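Local coordinates for putative esterase (Uncultured bacterium, PDB 7C4D), which probably hydrolyses carboxylic ester bonds, as an esterase of the alpha/beta-hydrolase fold from a marine microorganism, at residues L26-G31 against F50-I55; A66-Y71 against E196-N201; I146-A151 against Y186-N191. All blocks are in the same frame, centred on the assembly; numbering follows the deposited sequence.

Contact 1 is core: it pairs two neighbouring parallel strands of the central sheet, 10 of its 11 touching residues are buried, and backbone hydrogen bonds and aliphatic packing do the work. Contacts 2 and 3 are only partly buried. In contact 2 one asparagine amide hydrogen-bonds at both ends to a loop backbone, whereas contact 3 has no hydrogen bond across it and rests on proline and aromatic packing. Contact 3 lies wholly in the helical region between strands 113-119 and 217-222, and contact 2 joins that region (196-201) to the loop before helix 71-84. These two touch where Asn191 ND2 lies 2.9 Å from Ala66 O; contact 1 touches neither.

Contact 1: residues L26-G31 against F50-I55; sequences LIILHG and FQVYLI. With SO4 (sulfate ion), chain E.
Leu26 to Ile28 pair in parallel with Val52 to Leu54, on the two strands of a beta-alpha-beta unit that joins them through helix 40-46 in the central sheet of an alpha/beta hydrolase. The strand axes come within 4.7 Å, at 23° to each other. Backbone bonds set the register: Leu26 N gives to Gln51 O (2.9 Å), Tyr53 N to Leu26 O (2.8 Å), and Ile28 N to Tyr53 O. Beyond these the strands spread, and Ile55 N to Ile28 O is weak at 3.5 Å; water 1 donates to both Ile28 O and Ile55 O.

Apolar packing covers both faces. Beside helix 40-46, Ile28 CD1 touches Val52 CG1 (3.7 Å) as well as Leu54 CD2. The other face, turned to helix 71-84, brings Leu29 CD2 against Ile55 CG2, side by side. Leu26 has CG anti to its backbone N (chi1 174°), and its CD2 makes an off-centre CH-pi contact 4.3 Å from the centroid of the Phe50 ring.

Past the strand, Gly31 N donates to a sulfate ion, probably from the crystallisation liquor, and Ile55 O lies in the His30 ring plane at its edge, 3.3 Å from CD2.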
loop_
_atom_site.group_PDB
_atom_site.type_symbol
_atom_site.label_atom_id
_atom_site.label_comp_id
_atom_site.label_asym_id
_atom_site.label_seq_id
_atom_site.Cartn_x
_atom_site.Cartn_y
_atom_site.Cartn_z
ATOM N N LEU A 26 3.077 -14.872 -3.992
ATOM C CA LEU A 26 3.409 -13.477 -4.148
ATOM C C LEU A 26 2.264 -12.706 -3.495
ATOM O O LEU A 26 1.124 -12.786 -3.947
ATOM C CB LEU A 26 3.555 -13.185 -5.646
ATOM C CG LEU A 26 3.769 -11.718 -6.053
ATOM C CD1 LEU A 26 4.955 -11.121 -5.334
ATOM C CD2 LEU A 26 3.976 -11.611 -7.571
ATOM N N ILE A 27 2.595 -11.967 -2.432
ATOM C CA ILE A 27 1.624 -11.179 -1.697
ATOM C C ILE A 27 1.767 -9.723 -2.114
ATOM O O ILE A 27 2.887 -9.194 -2.070
ATOM C CB ILE A 27 1.804 -11.372 -0.162
ATOM C CG1 ILE A 27 1.543 -12.819 0.263
ATOM C CG2 ILE A 27 0.924 -10.395 0.611
ATOM C CD1 ILE A 27 1.833 -13.150 1.729
ATOM N N ILE A 28 0.637 -9.086 -2.484
ATOM C CA ILE A 28 0.665 -7.672 -2.846
ATOM C C ILE A 28 -0.114 -6.874 -1.782
ATOM O O ILE A 28 -1.227 -7.252 -1.430
ATOM C CB ILE A 28 0.142 -7.464 -4.283
ATOM C CG1 ILE A 28 0.825 -8.411 -5.272
ATOM C CG2 ILE A 28 0.224 -6.023 -4.772
ATOM C CD1 ILE A 28 0.449 -8.140 -6.764
ATOM N N LEU A 29 0.491 -5.793 -1.270
ATOM C CA LEU A 29 -0.096 -4.909 -0.260
ATOM C C LEU A 29 -0.228 -3.490 -0.815
ATOM O O LEU A 29 0.764 -2.819 -1.133
ATOM C CB LEU A 29 0.781 -4.871 1.001
ATOM C CG LEU A 29 1.073 -6.190 1.695
ATOM C CD1 LEU A 29 1.848 -5.925 2.977
ATOM C CD2 LEU A 29 -0.216 -6.900 2.010
ATOM N N HIS A 30 -1.471 -3.027 -0.920
ATOM C CA HIS A 30 -1.786 -1.682 -1.366
ATOM C C HIS A 30 -1.342 -0.621 -0.322
ATOM O O HIS A 30 -0.964 -0.916 0.828
ATOM C CB HIS A 30 -3.292 -1.633 -1.630
ATOM C CG HIS A 30 -4.076 -1.808 -0.377
ATOM N ND1 HIS A 30 -4.302 -0.766 0.506
ATOM C CD2 HIS A 30 -4.613 -2.901 0.198
ATOM C CE1 HIS A 30 -4.966 -1.199 1.546
ATOM N NE2 HIS A 30 -5.181 -2.512 1.384
ATOM N N GLY A 31 -1.398 0.647 -0.726
ATOM C CA GLY A 31 -1.168 1.776 0.164
ATOM C C GLY A 31 -2.462 2.379 0.757
ATOM O O GLY A 31 -3.567 1.850 0.570
ATOM N N PHE A 50 3.104 -16.814 -10.687
ATOM C CA PHE A 50 3.102 -16.857 -9.226
ATOM C C PHE A 50 1.688 -17.127 -8.756
ATOM O O PHE A 50 0.761 -16.988 -9.547
ATOM C CB PHE A 50 3.612 -15.534 -8.630
ATOM C CG PHE A 50 5.035 -15.140 -9.000
ATOM C CD1 PHE A 50 6.121 -15.566 -8.248
ATOM C CD2 PHE A 50 5.284 -14.285 -10.059
ATOM C CE1 PHE A 50 7.418 -15.194 -8.579
ATOM C CE2 PHE A 50 6.577 -13.881 -10.366
ATOM C CZ PHE A 50 7.652 -14.366 -9.655
ATOM N N GLN A 51 1.556 -17.498 -7.473
ATOM C CA GLN A 51 0.272 -17.588 -6.799
ATOM C C GLN A 51 0.059 -16.264 -6.087
ATOM O O GLN A 51 0.605 -16.069 -5.010
ATOM C CB GLN A 51 0.282 -18.771 -5.825
ATOM C CG GLN A 51 0.413 -20.119 -6.549
ATOM C CD GLN A 51 0.258 -21.257 -5.577
ATOM O OE1 GLN A 51 -0.812 -21.491 -5.032
ATOM N NE2 GLN A 51 1.360 -21.900 -5.265
ATOM N N VAL A 52 -0.653 -15.342 -6.743
ATOM C CA VAL A 52 -0.746 -13.978 -6.276
ATOM C C VAL A 52 -1.909 -13.825 -5.292
ATOM O O VAL A 52 -3.053 -14.166 -5.617
ATOM C CB VAL A 52 -0.913 -13.009 -7.456
ATOM C CG1 VAL A 52 -0.902 -11.568 -6.965
ATOM C CG2 VAL A 52 0.139 -13.236 -8.549
ATOM N N TYR A 53 -1.602 -13.253 -4.117
ATOM C CA TYR A 53 -2.595 -12.916 -3.097
ATOM C C TYR A 53 -2.776 -11.400 -3.020
ATOM O O TYR A 53 -1.814 -10.663 -2.767
ATOM C CB TYR A 53 -2.171 -13.456 -1.734
ATOM C CG TYR A 53 -2.137 -14.956 -1.653
ATOM C CD1 TYR A 53 -1.036 -15.661 -2.102
ATOM C CD2 TYR A 53 -3.211 -15.671 -1.143
ATOM C CE1 TYR A 53 -1.003 -17.039 -2.048
ATOM C CE2 TYR A 53 -3.198 -17.049 -1.068
ATOM C CZ TYR A 53 -2.079 -17.729 -1.519
ATOM O OH TYR A 53 -2.016 -19.084 -1.427
ATOM N N LEU A 54 -3.987 -10.943 -3.361
ATOM C CA LEU A 54 -4.337 -9.531 -3.295
ATOM C C LEU A 54 -5.069 -9.326 -1.973
ATOM O O LEU A 54 -6.219 -9.758 -1.819
ATOM C CB LEU A 54 -5.249 -9.156 -4.462
ATOM C CG LEU A 54 -4.744 -9.429 -5.879
ATOM C CD1 LEU A 54 -5.814 -9.026 -6.861
ATOM C CD2 LEU A 54 -3.495 -8.618 -6.165
ATOM N N ILE A 55 -4.348 -8.720 -1.026
ATOM C CA ILE A 55 -4.774 -8.574 0.361
ATOM C C ILE A 55 -5.344 -7.168 0.527
ATOM O O ILE A 55 -4.835 -6.215 -0.083
ATOM C CB ILE A 55 -3.559 -8.833 1.272
ATOM C CG1 ILE A 55 -3.274 -10.330 1.432
ATOM C CG2 ILE A 55 -3.692 -8.131 2.607
ATOM C CD1 ILE A 55 -4.238 -10.998 2.304
HETATM S S SO4 E . -2.971 1.272 -4.291
HETATM O O1 SO4 E . -4.220 0.609 -4.026
HETATM O O2 SO4 E . -2.898 2.454 -3.460
HETATM O O3 SO4 E . -1.857 0.407 -3.958
HETATM O O4 SO4 E . -2.894 1.643 -5.674
HETATM O O HOH W 1 -3.169 -5.104 -1.943
#

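Contact 2: residues A66-Y71 against E196-N201; sequences ADDMSY and EKNIIN
Asn198 directs its carboxamide at the backbone of Asp67 and Met69 and uses both ends of it. Its CB points toward the loop 66-71, and chi1 (-75°) sets CG beside the backbone N, anti to the carbonyl carbon; the bonds of the amide tell the rest. ND2 donates to Asp67 O at 2.8 Å, nearly along the C=O axis, and also to Ser194 O. OD1 accepts twice: Met69 N reaches it at 3.0 Å from 59° above the amide plane, and Asn201 ND2, in the same segment as Asn198, comes from the opposite face at 3.2 Å. Bonds at both ends of the amide, with two donors flanking its oxygen, fix its rotation and leave little doubt about which end is nitrogen.

Carbon contacts follow the same path. Met69 CB lies 3.5 Å from Asn198 CG, while the rest of the methionine bends at chi3 and leads away, to Met97 and Ile195. Asp68 has CG anti to its backbone N (chi1 -178°), and its OD1 accepts from Ser70 N at 3.1 Å in an Asx turn, met from above the carboxylate plane. Just past this turn, Asn201 ND2 rests 3.7 Å from Ser70 CB. Tyr71 approaches the same asparagine obliquely, its CE2 3.3 Å from Asn201 O, and water 2 bridges Tyr71 N to that carbonyl oxygen.

Ser70 is the N-cap of helix 71-84, and Asn198 stands at the N-cap position of helix 199-203, though its side chain makes no capping bond. The contact joins the loop between strand 51-55 and helix 71-84 to helix 199-203, one of the helices between strands 113-119 and 217-222. Tyr71 OH bonds to Ile202 O in helix 199-203, and its ring meets Trp104 of helix 97-108.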
loop_
_atom_site.group_PDB
_atom_site.type_symbol
_atom_site.label_atom_id
_atom_site.label_comp_id
_atom_site.label_asym_id
_atom_site.label_seq_id
_atom_site.Cartn_x
_atom_site.Cartn_y
_atom_site.Cartn_z
ATOM N N ALA A 66 -10.460 -1.520 12.777
ATOM C CA ALA A 66 -9.809 -1.412 14.078
ATOM C C ALA A 66 -9.302 0.022 14.253
ATOM O O ALA A 66 -9.299 0.788 13.298
ATOM C CB ALA A 66 -8.717 -2.447 14.239
ATOM N N ASP A 67 -8.961 0.401 15.497
ATOM C CA ASP A 67 -8.572 1.767 15.834
ATOM C C ASP A 67 -7.076 1.949 15.623
ATOM O O ASP A 67 -6.661 2.959 15.075
ATOM C CB ASP A 67 -8.931 2.114 17.280
ATOM C CG ASP A 67 -10.427 2.094 17.546
ATOM O OD1 ASP A 67 -11.158 2.840 16.855
ATOM O OD2 ASP A 67 -10.847 1.317 18.423
ATOM N N ASP A 68 -6.302 0.969 16.096
ATOM C CA ASP A 68 -4.865 0.902 15.878
ATOM C C ASP A 68 -4.581 0.454 14.433
ATOM O O ASP A 68 -5.073 -0.586 13.974
ATOM C CB ASP A 68 -4.224 -0.099 16.844
ATOM C CG ASP A 68 -2.722 -0.162 16.693
ATOM O OD1 ASP A 68 -2.150 0.874 16.376
ATOM O OD2 ASP A 68 -2.148 -1.250 16.879
ATOM N N MET A 69 -3.769 1.257 13.745
ATOM C CA MET A 69 -3.236 0.991 12.419
ATOM C C MET A 69 -1.717 1.173 12.406
ATOM O O MET A 69 -1.168 1.670 11.429
ATOM C CB MET A 69 -3.769 2.058 11.461
ATOM C CG MET A 69 -4.954 1.651 10.712
ATOM S SD MET A 69 -5.336 3.002 9.618
ATOM C CE MET A 69 -4.401 2.525 8.165
ATOM N N SER A 70 -1.035 0.811 13.493
ATOM C CA SER A 70 0.411 0.902 13.540
ATOM C C SER A 70 1.001 -0.158 12.594
ATOM O O SER A 70 0.307 -1.116 12.277
ATOM C CB SER A 70 0.844 0.689 14.958
ATOM O OG SER A 70 0.852 -0.692 15.277
ATOM N N TYR A 71 2.283 -0.024 12.205
ATOM C CA TYR A 71 2.927 -0.906 11.254
ATOM C C TYR A 71 3.161 -2.233 11.941
ATOM O O TYR A 71 3.230 -3.288 11.302
ATOM C CB TYR A 71 4.207 -0.285 10.691
ATOM C CG TYR A 71 3.949 0.769 9.640
ATOM C CD1 TYR A 71 3.274 0.425 8.470
ATOM C CD2 TYR A 71 4.424 2.070 9.758
ATOM C CE1 TYR A 71 2.957 1.360 7.508
ATOM C CE2 TYR A 71 4.184 3.011 8.764
ATOM C CZ TYR A 71 3.435 2.648 7.641
ATOM O OH TYR A 71 3.130 3.473 6.593
ATOM N N GLU A 196 -7.130 8.860 10.342
ATOM C CA GLU A 196 -6.835 10.193 10.865
ATOM C C GLU A 196 -6.055 10.113 12.169
ATOM O O GLU A 196 -5.038 10.779 12.308
ATOM C CB GLU A 196 -8.093 11.034 11.070
ATOM C CG GLU A 196 -7.786 12.464 11.488
ATOM C CD GLU A 196 -8.963 13.429 11.549
ATOM O OE1 GLU A 196 -9.929 13.136 12.291
ATOM O OE2 GLU A 196 -8.917 14.475 10.857
ATOM N N LYS A 197 -6.502 9.264 13.098
ATOM C CA LYS A 197 -5.858 9.180 14.396
ATOM C C LYS A 197 -4.652 8.243 14.351
ATOM O O LYS A 197 -4.201 7.797 15.414
ATOM C CB LYS A 197 -6.850 8.709 15.468
ATOM C CG LYS A 197 -8.065 9.611 15.666
ATOM C CD LYS A 197 -8.879 9.267 16.887
ATOM C CE LYS A 197 -10.019 10.237 17.098
ATOM N NZ LYS A 197 -10.250 10.478 18.540
ATOM N N ASN A 198 -4.158 7.927 13.137
ATOM C CA ASN A 198 -2.944 7.136 13.003
ATOM C C ASN A 198 -1.965 7.754 12.001
ATOM O O ASN A 198 -0.980 7.094 11.636
ATOM C CB ASN A 198 -3.211 5.686 12.571
ATOM C CG ASN A 198 -3.760 4.810 13.664
ATOM O OD1 ASN A 198 -3.015 4.070 14.315
ATOM N ND2 ASN A 198 -5.070 4.899 13.859
ATOM N N ILE A 199 -2.228 8.991 11.555
ATOM C CA ILE A 199 -1.385 9.632 10.547
ATOM C C ILE A 199 0.092 9.735 10.964
ATOM O O ILE A 199 0.983 9.710 10.124
ATOM C CB ILE A 199 -1.958 10.987 10.079
ATOM C CG1 ILE A 199 -1.360 11.424 8.737
ATOM C CG2 ILE A 199 -1.821 12.071 11.148
ATOM C CD1 ILE A 199 -1.844 10.622 7.532
ATOM N N ILE A 200 0.369 9.876 12.257
ATOM C CA ILE A 200 1.748 9.930 12.714
ATOM C C ILE A 200 2.390 8.537 12.586
ATOM O O ILE A 200 3.549 8.417 12.198
ATOM C CB ILE A 200 1.805 10.519 14.152
ATOM C CG1 ILE A 200 1.387 11.994 14.192
ATOM C CG2 ILE A 200 3.150 10.288 14.841
ATOM C CD1 ILE A 200 2.046 12.848 13.133
ATOM N N ASN A 201 1.646 7.501 12.995
ATOM C CA ASN A 201 2.025 6.100 12.894
ATOM C C ASN A 201 2.356 5.737 11.444
ATOM O O ASN A 201 3.309 4.997 11.189
ATOM C CB ASN A 201 0.912 5.183 13.407
ATOM C CG ASN A 201 0.929 5.000 14.905
ATOM O OD1 ASN A 201 1.797 5.531 15.580
ATOM N ND2 ASN A 201 -0.012 4.237 15.432
HETATM O O HOH W 2 3.136 2.757 12.952
#

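Contact 3: residues I146-A151 against Y186-N191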
loop_
_atom_site.group_PDB
_atom_site.type_symbol
_atom_site.label_atom_id
_atom_site.label_comp_id
_atom_site.label_asym_id
_atom_site.label_seq_id
_atom_site.Cartn_x
_atom_site.Cartn_y
_atom_site.Cartn_z
ATOM N N ILE A 146 -16.907 15.057 3.824
ATOM C CA ILE A 146 -17.982 14.507 3.016
ATOM C C ILE A 146 -18.883 13.680 3.933
ATOM O O ILE A 146 -18.388 12.883 4.732
ATOM C CB ILE A 146 -17.426 13.701 1.817
ATOM C CG1 ILE A 146 -16.618 14.574 0.846
ATOM C CG2 ILE A 146 -18.522 12.911 1.107
ATOM C CD1 ILE A 146 -17.251 15.910 0.482
ATOM N N ASP A 147 -20.197 13.930 3.839
ATOM C CA ASP A 147 -21.209 13.149 4.534
ATOM C C ASP A 147 -21.877 12.198 3.537
ATOM O O ASP A 147 -22.737 12.608 2.751
ATOM C CB ASP A 147 -22.189 14.037 5.311
ATOM C CG ASP A 147 -23.327 13.273 5.974
ATOM O OD1 ASP A 147 -23.048 12.247 6.636
ATOM O OD2 ASP A 147 -24.491 13.706 5.815
ATOM N N PRO A 148 -21.493 10.897 3.540
ATOM C CA PRO A 148 -22.071 9.920 2.616
ATOM C C PRO A 148 -23.525 9.591 2.961
ATOM O O PRO A 148 -24.300 9.230 2.076
ATOM C CB PRO A 148 -21.155 8.694 2.780
ATOM C CG PRO A 148 -20.604 8.811 4.187
ATOM C CD PRO A 148 -20.486 10.300 4.437
ATOM N N SER A 149 -23.869 9.755 4.251
ATOM C CA SER A 149 -25.172 9.449 4.828
ATOM C C SER A 149 -26.267 10.317 4.216
ATOM O O SER A 149 -27.444 9.968 4.308
ATOM C CB SER A 149 -25.158 9.612 6.327
ATOM O OG SER A 149 -24.981 8.365 6.977
ATOM N N GLU A 150 -25.869 11.445 3.613
ATOM C CA GLU A 150 -26.791 12.349 2.943
ATOM C C GLU A 150 -27.365 11.677 1.696
ATOM O O GLU A 150 -28.345 12.159 1.132
ATOM C CB GLU A 150 -26.103 13.674 2.611
ATOM C CG GLU A 150 -26.994 14.878 2.846
ATOM C CD GLU A 150 -26.260 16.117 3.324
ATOM O OE1 GLU A 150 -26.921 17.161 3.487
ATOM O OE2 GLU A 150 -25.029 16.035 3.530
ATOM N N ALA A 151 -26.715 10.582 1.270
ATOM C CA ALA A 151 -27.260 9.592 0.346
ATOM C C ALA A 151 -27.398 10.127 -1.082
ATOM O O ALA A 151 -28.065 9.508 -1.913
ATOM C CB ALA A 151 -28.564 9.033 0.874
ATOM N N TYR A 186 -25.378 5.789 1.000
ATOM C CA TYR A 186 -23.955 5.589 0.769
ATOM C C TYR A 186 -23.185 5.660 2.088
ATOM O O TYR A 186 -23.659 6.249 3.058
ATOM C CB TYR A 186 -23.422 6.629 -0.220
ATOM C CG TYR A 186 -23.894 6.436 -1.637
ATOM C CD1 TYR A 186 -25.163 6.833 -2.030
ATOM C CD2 TYR A 186 -23.073 5.848 -2.588
ATOM C CE1 TYR A 186 -25.607 6.650 -3.331
ATOM C CE2 TYR A 186 -23.501 5.661 -3.894
ATOM C CZ TYR A 186 -24.771 6.066 -4.268
ATOM O OH TYR A 186 -25.206 5.893 -5.551
ATOM N N ARG A 187 -21.987 5.058 2.095
ATOM C CA ARG A 187 -21.108 4.997 3.254
ATOM C C ARG A 187 -19.658 4.821 2.806
ATOM O O ARG A 187 -19.387 4.300 1.724
ATOM C CB ARG A 187 -21.516 3.855 4.188
ATOM C CG ARG A 187 -21.747 2.522 3.491
ATOM C CD ARG A 187 -21.898 1.395 4.491
ATOM N NE ARG A 187 -20.611 1.085 5.099
ATOM C CZ ARG A 187 -20.425 0.763 6.376
ATOM N NH1 ARG A 187 -19.207 0.501 6.822
ATOM N NH2 ARG A 187 -21.451 0.714 7.209
ATOM N N TRP A 188 -18.725 5.267 3.652
ATOM C CA TRP A 188 -17.324 4.939 3.463
ATOM C C TRP A 188 -17.113 3.498 3.904
ATOM O O TRP A 188 -17.581 3.108 4.967
ATOM C CB TRP A 188 -16.421 5.879 4.259
ATOM C CG TRP A 188 -16.445 7.303 3.793
ATOM C CD1 TRP A 188 -16.970 8.379 4.453
ATOM C CD2 TRP A 188 -15.905 7.813 2.558
ATOM N NE1 TRP A 188 -16.792 9.518 3.711
ATOM C CE2 TRP A 188 -16.145 9.208 2.543
ATOM C CE3 TRP A 188 -15.242 7.240 1.470
ATOM C CZ2 TRP A 188 -15.761 10.020 1.474
ATOM C CZ3 TRP A 188 -14.840 8.054 0.428
ATOM C CH2 TRP A 188 -15.108 9.423 0.419
ATOM N N LYS A 189 -16.390 2.712 3.097
ATOM C CA LYS A 189 -16.071 1.369 3.555
ATOM C C LYS A 189 -14.789 1.380 4.380
ATOM O O LYS A 189 -14.546 0.424 5.109
ATOM C CB LYS A 189 -15.986 0.355 2.406
ATOM C CG LYS A 189 -14.917 0.614 1.359
ATOM C CD LYS A 189 -15.322 0.089 0.004
ATOM C CE LYS A 189 -14.141 -0.289 -0.853
ATOM N NZ LYS A 189 -14.597 -0.796 -2.161
ATOM N N ILE A 190 -13.980 2.436 4.230
ATOM C CA ILE A 190 -12.734 2.620 4.980
ATOM C C ILE A 190 -12.958 3.331 6.321
ATOM O O ILE A 190 -13.742 4.266 6.421
ATOM C CB ILE A 190 -11.702 3.385 4.130
ATOM C CG1 ILE A 190 -12.305 4.648 3.512
ATOM C CG2 ILE A 190 -11.104 2.472 3.075
ATOM C CD1 ILE A 190 -11.276 5.612 2.969
ATOM N N ASN A 191 -12.173 2.936 7.329
ATOM C CA ASN A 191 -12.185 3.527 8.659
ATOM C C ASN A 191 -11.378 4.824 8.687
ATOM O O ASN A 191 -10.245 4.852 9.184
ATOM C CB ASN A 191 -11.649 2.531 9.678
ATOM C CG ASN A 191 -11.895 2.919 11.117
ATOM O OD1 ASN A 191 -12.337 4.028 11.392
ATOM N ND2 ASN A 191 -11.594 2.003 12.026
#
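Trp188 offers its indole to Pro148 and Ile146, and Tyr186 offers its ring to Ala151. Pro148 meets the pyrrole part of the indole obliquely, with CG 3.7 Å from Trp188 CD1 and CD near NE1; the two side chains cross at about a right angle. At the indole edge, in plane, lies Ile146 O, 3.9 Å from NE1. That separation is too long for a hydrogen bond, and the buried NE1 has no partner in the model. The benzo ring is met by Ile146 CG2, 4.0 Å from Trp188 CZ2. Trp188 CG stands beside its backbone N (chi1 -66°), which roots the indole on the side of Arg187, whose CA is touched by Pro148 CB. Tyr186 is touched at its edge, close to the ring plane, where Ala151 O lies 3.9 Å from CD1.

Between the two aromatics, Pro148 CB packs on the strand backbone, 3.5 Å from Tyr186 O. No hydrogen bond crosses the contact. Pro148 O and Tyr186 O stand 3.2 Å apart as two acceptors, and Pro148 O is instead satisfied by Ala151 N at 2.9 Å.

An alanine at Trp188 would probably open a gap beside Pro148 CG and Ile146 CG2, which would lose their indole neighbours.

Ile178, on the partner strand, touches both Pro148 and Trp188. The arrangement is a two-stranded antiparallel hairpin, 178-180 with 186-188, packed against the turn that links helices 131-144 and 154-164, within the helical insertion between strands 113-119 and 217-222 that is consistent with the cap region of alpha/beta hydrolases.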